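Local coordinates for protein LYND (PDB 4V1T) that probably uses ATP and magnesium, as YcaO cyclodehydratases do, to turn side chains of a precursor peptide into heterocycles, at residues 320-323 with 324-328; 499-502 with 503-507. All blocks are in the same frame, centred on the assembly; numbering follows the deposited sequence.

Contact 1: residues 320-323 with 324-328; sequences LQHR and GFEPL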
loop_
_atom_site.group_PDB
_atom_site.type_symbol
_atom_site.label_atom_id
_atom_site.label_comp_id
_atom_site.label_asym_id
_atom_site.label_seq_id
_atom_site.Cartn_x
_atom_site.Cartn_y
_atom_site.Cartn_z
ATOM N N LEU B 320 -31.101 -12.798 -4.503
ATOM C CA LEU B 320 -31.167 -12.031 -5.744
ATOM C C LEU B 320 -32.451 -12.292 -6.526
ATOM O O LEU B 320 -32.969 -11.402 -7.195
ATOM C CB LEU B 320 -29.951 -12.342 -6.605
ATOM C CG LEU B 320 -28.649 -11.827 -5.984
ATOM C CD1 LEU B 320 -27.489 -12.730 -6.353
ATOM C CD2 LEU B 320 -28.375 -10.407 -6.428
ATOM N N GLN B 321 -32.950 -13.519 -6.447
ATOM C CA GLN B 321 -34.247 -13.863 -7.032
ATOM C C GLN B 321 -35.320 -12.978 -6.413
ATOM O O GLN B 321 -36.119 -12.375 -7.125
ATOM C CB GLN B 321 -34.579 -15.343 -6.798
ATOM C CG GLN B 321 -35.988 -15.767 -7.217
ATOM C CD GLN B 321 -36.192 -15.739 -8.721
ATOM O OE1 GLN B 321 -35.242 -15.866 -9.493
ATOM N NE2 GLN B 321 -37.439 -15.582 -9.143
ATOM N N HIS B 322 -35.319 -12.900 -5.083
ATOM C CA HIS B 322 -36.308 -12.113 -4.355
ATOM C C HIS B 322 -36.130 -10.622 -4.616
ATOM O O HIS B 322 -37.095 -9.902 -4.864
ATOM C CB HIS B 322 -36.217 -12.407 -2.857
ATOM C CG HIS B 322 -37.171 -11.612 -2.025
ATOM N ND1 HIS B 322 -38.540 -11.730 -2.138
ATOM C CD2 HIS B 322 -36.952 -10.692 -1.057
ATOM C CE1 HIS B 322 -39.125 -10.914 -1.279
ATOM N NE2 HIS B 322 -38.184 -10.274 -0.609
ATOM N N ARG B 323 -34.889 -10.163 -4.575
ATOM C CA ARG B 323 -34.587 -8.737 -4.730
ATOM C C ARG B 323 -34.917 -8.200 -6.126
ATOM O O ARG B 323 -35.288 -7.038 -6.281
ATOM C CB ARG B 323 -33.117 -8.485 -4.432
ATOM C CG ARG B 323 -32.725 -7.015 -4.443
ATOM C CD ARG B 323 -31.223 -6.860 -4.303
ATOM N NE ARG B 323 -30.541 -7.017 -5.583
ATOM C CZ ARG B 323 -29.231 -7.181 -5.719
ATOM N NH1 ARG B 323 -28.443 -7.223 -4.654
ATOM N NH2 ARG B 323 -28.707 -7.314 -6.926
ATOM N N GLY B 324 -34.775 -9.044 -7.140
ATOM C CA GLY B 324 -35.056 -8.636 -8.514
ATOM C C GLY B 324 -36.489 -8.185 -8.739
ATOM O O GLY B 324 -36.745 -7.243 -9.491
ATOM N N PHE B 325 -37.429 -8.856 -8.080
ATOM C CA PHE B 325 -38.844 -8.547 -8.241
ATOM C C PHE B 325 -39.338 -7.522 -7.219
ATOM O O PHE B 325 -40.527 -7.218 -7.172
ATOM C CB PHE B 325 -39.674 -9.826 -8.157
ATOM C CG PHE B 325 -39.456 -10.755 -9.310
ATOM C CD1 PHE B 325 -38.405 -11.653 -9.299
ATOM C CD2 PHE B 325 -40.285 -10.718 -10.409
ATOM C CE1 PHE B 325 -38.193 -12.508 -10.363
ATOM C CE2 PHE B 325 -40.083 -11.571 -11.477
ATOM C CZ PHE B 325 -39.031 -12.467 -11.452
ATOM N N GLU B 326 -38.422 -6.993 -6.409
ATOM C CA GLU B 326 -38.739 -5.906 -5.490
ATOM C C GLU B 326 -38.482 -4.573 -6.191
ATOM O O GLU B 326 -37.603 -4.483 -7.042
ATOM C CB GLU B 326 -37.893 -6.021 -4.225
ATOM C CG GLU B 326 -38.222 -7.227 -3.359
ATOM C CD GLU B 326 -37.295 -7.362 -2.163
ATOM O OE1 GLU B 326 -36.219 -6.708 -2.148
ATOM O OE2 GLU B 326 -37.644 -8.127 -1.235
ATOM N N PRO B 327 -39.259 -3.534 -5.856
ATOM C CA PRO B 327 -39.020 -2.239 -6.507
ATOM C C PRO B 327 -37.688 -1.608 -6.107
ATOM O O PRO B 327 -37.052 -2.073 -5.161
ATOM C CB PRO B 327 -40.199 -1.387 -6.034
ATOM C CG PRO B 327 -40.649 -2.027 -4.769
ATOM C CD PRO B 327 -40.411 -3.490 -4.941
ATOM N N LEU B 328 -37.287 -0.552 -6.816
ATOM C CA LEU B 328 -35.982 0.085 -6.596
ATOM C C LEU B 328 -36.047 1.272 -5.631
ATOM O O LEU B 328 -36.725 2.266 -5.901
ATOM C CB LEU B 328 -35.406 0.558 -7.926
ATOM C CG LEU B 328 -33.972 0.144 -8.230
ATOM C CD1 LEU B 328 -33.862 -1.367 -8.383
ATOM C CD2 LEU B 328 -33.509 0.838 -9.501
#
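Gly324 N donates to Leu320 O at 3.0 Å, an i to i+4 backbone bond that continues the helical pattern. The next two amides reach back only three residues. Phe325 N makes a weak bond to His322 O, 3.4 Å long, while Glu326 N is held more firmly by Arg323 O at 3.1 Å, and Glu326 itself is extended. This is the C-terminal end of a short surface helix running out into a loop, with the side chain of Leu320 about 13 Å from the zinc ion. Gln321 O lies in the plane of the Phe325 ring, at its edge, 3.2 Å from CD1. CG of Gln321 is anti to the backbone N (chi1 173°) and the chain bends at chi2, which brings NE2 to 3.4 Å from Phe325 CE1; amide and ring planes are 41° apart. Both polar atoms of this amide are satisfied beyond the two segments: OE1 accepts from Arg438 N, and NE2 is hydrogen-bonded there as well. The phenyl group packs further on Pro437 and Pro495. Glu326 CG lies over one face of the His322 imidazole, a CH-pi contact of 4.3 Å to the centroid, but the placement of the carboxylate against this ring is doubtful and no bond between them can be rested on it. The other oxygen, Glu326 OE1, comes nearest Arg323 at CA, 3.7 Å away. The guanidinium of Arg323 turns elsewhere: Leu320 CD2 sits over one face toward the rim, NH1 donates to Thr721 O, and NH2 forms a weak, long ion pair with Asp719.

Contact 2: residues 499-502 with 503-507; sequences LTEQ and THKYL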
loop_
_atom_site.group_PDB
_atom_site.type_symbol
_atom_site.label_atom_id
_atom_site.label_comp_id
_atom_site.label_asym_id
_atom_site.label_seq_id
_atom_site.Cartn_x
_atom_site.Cartn_y
_atom_site.Cartn_z
ATOM N N LEU B 499 -37.311 3.310 -14.776
ATOM C CA LEU B 499 -37.287 4.541 -13.997
ATOM C C LEU B 499 -38.275 5.566 -14.553
ATOM O O LEU B 499 -38.699 6.482 -13.845
ATOM C CB LEU B 499 -35.868 5.123 -13.963
ATOM C CG LEU B 499 -34.896 4.395 -13.028
ATOM C CD1 LEU B 499 -33.456 4.737 -13.352
ATOM C CD2 LEU B 499 -35.196 4.729 -11.574
ATOM N N THR B 500 -38.651 5.398 -15.815
ATOM C CA THR B 500 -39.567 6.326 -16.460
ATOM C C THR B 500 -40.994 6.038 -16.026
ATOM O O THR B 500 -41.726 6.950 -15.690
ATOM C CB THR B 500 -39.491 6.240 -17.992
ATOM O OG1 THR B 500 -40.104 5.025 -18.429
ATOM C CG2 THR B 500 -38.047 6.273 -18.466
ATOM N N GLU B 501 -41.378 4.764 -16.048
ATOM C CA GLU B 501 -42.739 4.348 -15.706
ATOM C C GLU B 501 -42.833 3.862 -14.256
ATOM O O GLU B 501 -43.921 3.596 -13.751
ATOM C CB GLU B 501 -43.223 3.258 -16.671
ATOM C CG GLU B 501 -43.182 3.670 -18.142
ATOM C CD GLU B 501 -43.845 2.665 -19.074
ATOM O OE1 GLU B 501 -44.583 1.781 -18.590
ATOM O OE2 GLU B 501 -43.628 2.759 -20.299
ATOM N N GLN B 502 -41.688 3.764 -13.590
ATOM C CA GLN B 502 -41.618 3.325 -12.195
ATOM C C GLN B 502 -42.352 1.992 -11.994
ATOM O O GLN B 502 -43.259 1.872 -11.172
ATOM C CB GLN B 502 -42.162 4.417 -11.269
ATOM C CG GLN B 502 -41.335 4.610 -10.002
ATOM C CD GLN B 502 -39.988 5.278 -10.264
ATOM O OE1 GLN B 502 -39.865 6.131 -11.146
ATOM N NE2 GLN B 502 -38.969 4.891 -9.499
ATOM N N THR B 503 -41.942 0.992 -12.767
ATOM C CA THR B 503 -42.498 -0.349 -12.670
ATOM C C THR B 503 -41.522 -1.363 -13.258
ATOM O O THR B 503 -40.477 -0.989 -13.777
ATOM C CB THR B 503 -43.841 -0.458 -13.410
ATOM O OG1 THR B 503 -44.423 -1.738 -13.146
ATOM C CG2 THR B 503 -43.660 -0.277 -14.912
ATOM N N HIS B 504 -41.873 -2.642 -13.186
ATOM C CA HIS B 504 -41.003 -3.695 -13.693
ATOM C C HIS B 504 -41.319 -4.017 -15.146
ATOM O O HIS B 504 -42.463 -4.225 -15.502
ATOM C CB HIS B 504 -41.134 -4.964 -12.848
ATOM C CG HIS B 504 -40.441 -4.886 -11.524
ATOM N ND1 HIS B 504 -39.070 -4.880 -11.404
ATOM C CD2 HIS B 504 -40.929 -4.826 -10.262
ATOM C CE1 HIS B 504 -38.743 -4.816 -10.127
ATOM N NE2 HIS B 504 -39.854 -4.778 -9.414
ATOM N N LYS B 505 -40.284 -4.031 -15.975
ATOM C CA LYS B 505 -40.363 -4.573 -17.323
ATOM C C LYS B 505 -39.544 -5.858 -17.366
ATOM O O LYS B 505 -39.049 -6.312 -16.331
ATOM C CB LYS B 505 -39.860 -3.564 -18.345
ATOM C CG LYS B 505 -40.627 -2.244 -18.377
ATOM C CD LYS B 505 -42.092 -2.438 -18.725
ATOM C CE LYS B 505 -42.768 -1.113 -19.055
ATOM N NZ LYS B 505 -42.735 -0.821 -20.513
ATOM N N TYR B 506 -39.413 -6.448 -18.553
ATOM C CA TYR B 506 -38.688 -7.703 -18.707
ATOM C C TYR B 506 -37.828 -7.736 -19.965
ATOM O O TYR B 506 -38.298 -7.433 -21.067
ATOM C CB TYR B 506 -39.661 -8.880 -18.745
ATOM C CG TYR B 506 -40.325 -9.158 -17.429
ATOM C CD1 TYR B 506 -39.695 -9.933 -16.460
ATOM C CD2 TYR B 506 -41.581 -8.649 -17.148
ATOM C CE1 TYR B 506 -40.303 -10.191 -15.244
ATOM C CE2 TYR B 506 -42.201 -8.899 -15.938
ATOM C CZ TYR B 506 -41.561 -9.666 -14.987
ATOM O OH TYR B 506 -42.190 -9.906 -13.788
ATOM N N LEU B 507 -36.565 -8.109 -19.777
ATOM C CA LEU B 507 -35.657 -8.396 -20.875
ATOM C C LEU B 507 -35.215 -9.846 -20.774
ATOM O O LEU B 507 -35.210 -10.415 -19.680
ATOM C CB LEU B 507 -34.426 -7.484 -20.838
ATOM C CG LEU B 507 -34.592 -6.082 -21.419
ATOM C CD1 LEU B 507 -35.131 -5.153 -20.364
ATOM C CD2 LEU B 507 -33.272 -5.552 -21.941
#
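Glu501 reaches over Thr503 to Lys505, and the residues before it set up the turn from which it projects. Leu499 is buried, and its backbone bonds to Thr715. At Thr500 the hydroxyl OG1 is hydrogen-bonded to Ser498 OG, which also takes a weak bond from Glu501 N. Glu501 follows with CG anti to its carbonyl carbon (chi1 -57°) and the chain extended beyond, which carries the carboxylate along the start of the strand. Its CB touches Thr503 CG2 at 4.0 Å. Gln502 then takes a left-handed backbone conformation (phi 52°, psi 56°), and together with Thr503 it faces Ser498 in a G1 beta bulge, where the hairpin of strands 491-498 and 503-508 turns back into antiparallel pairing. Beyond the bulge, Lys505 meets Glu501 at about a right angle, its chain bent at chi2 and chi4. Glu501 OE2 pairs with Lys505 NZ in a long salt bridge of 3.7 Å. Glu501 OE1 is just as far from Lys505 NZ, so the ammonium favours neither oxygen, and OE1 also lies 3.4 Å from Lys505 CE. The ammonium has a weak, long ion pair with Glu714 too, whose OE2 lies close to Glu501 OE2, so the lysine probably offsets the repulsion between the two acids. A leucine in place of Lys505 would probably leave these carboxylates facing each other without a positive charge nearby from this strand.

How the contacts relate
Following the chain from the N terminus, contact 1 comes first, at the end of helix 319-324, where the backbone passes into the loop leading toward helix 348-355. Contact 2 opens much later, at the turn between strands 491-498 and 503-508. The two are in series, neither enclosing nor crossing the other, yet their centres are only 13 Å apart. His504 packs against the backbone of 324-326, with CE1 3.2 Å from Gly324 O, and Phe325 CE2 lies 3.5 Å from Tyr506 OH. Strand 491-498 joins them as well: Trp497 touches Pro327 and Leu328 and stacks edge-to-face with His504. The helix end is thus tied to the antiparallel sheet.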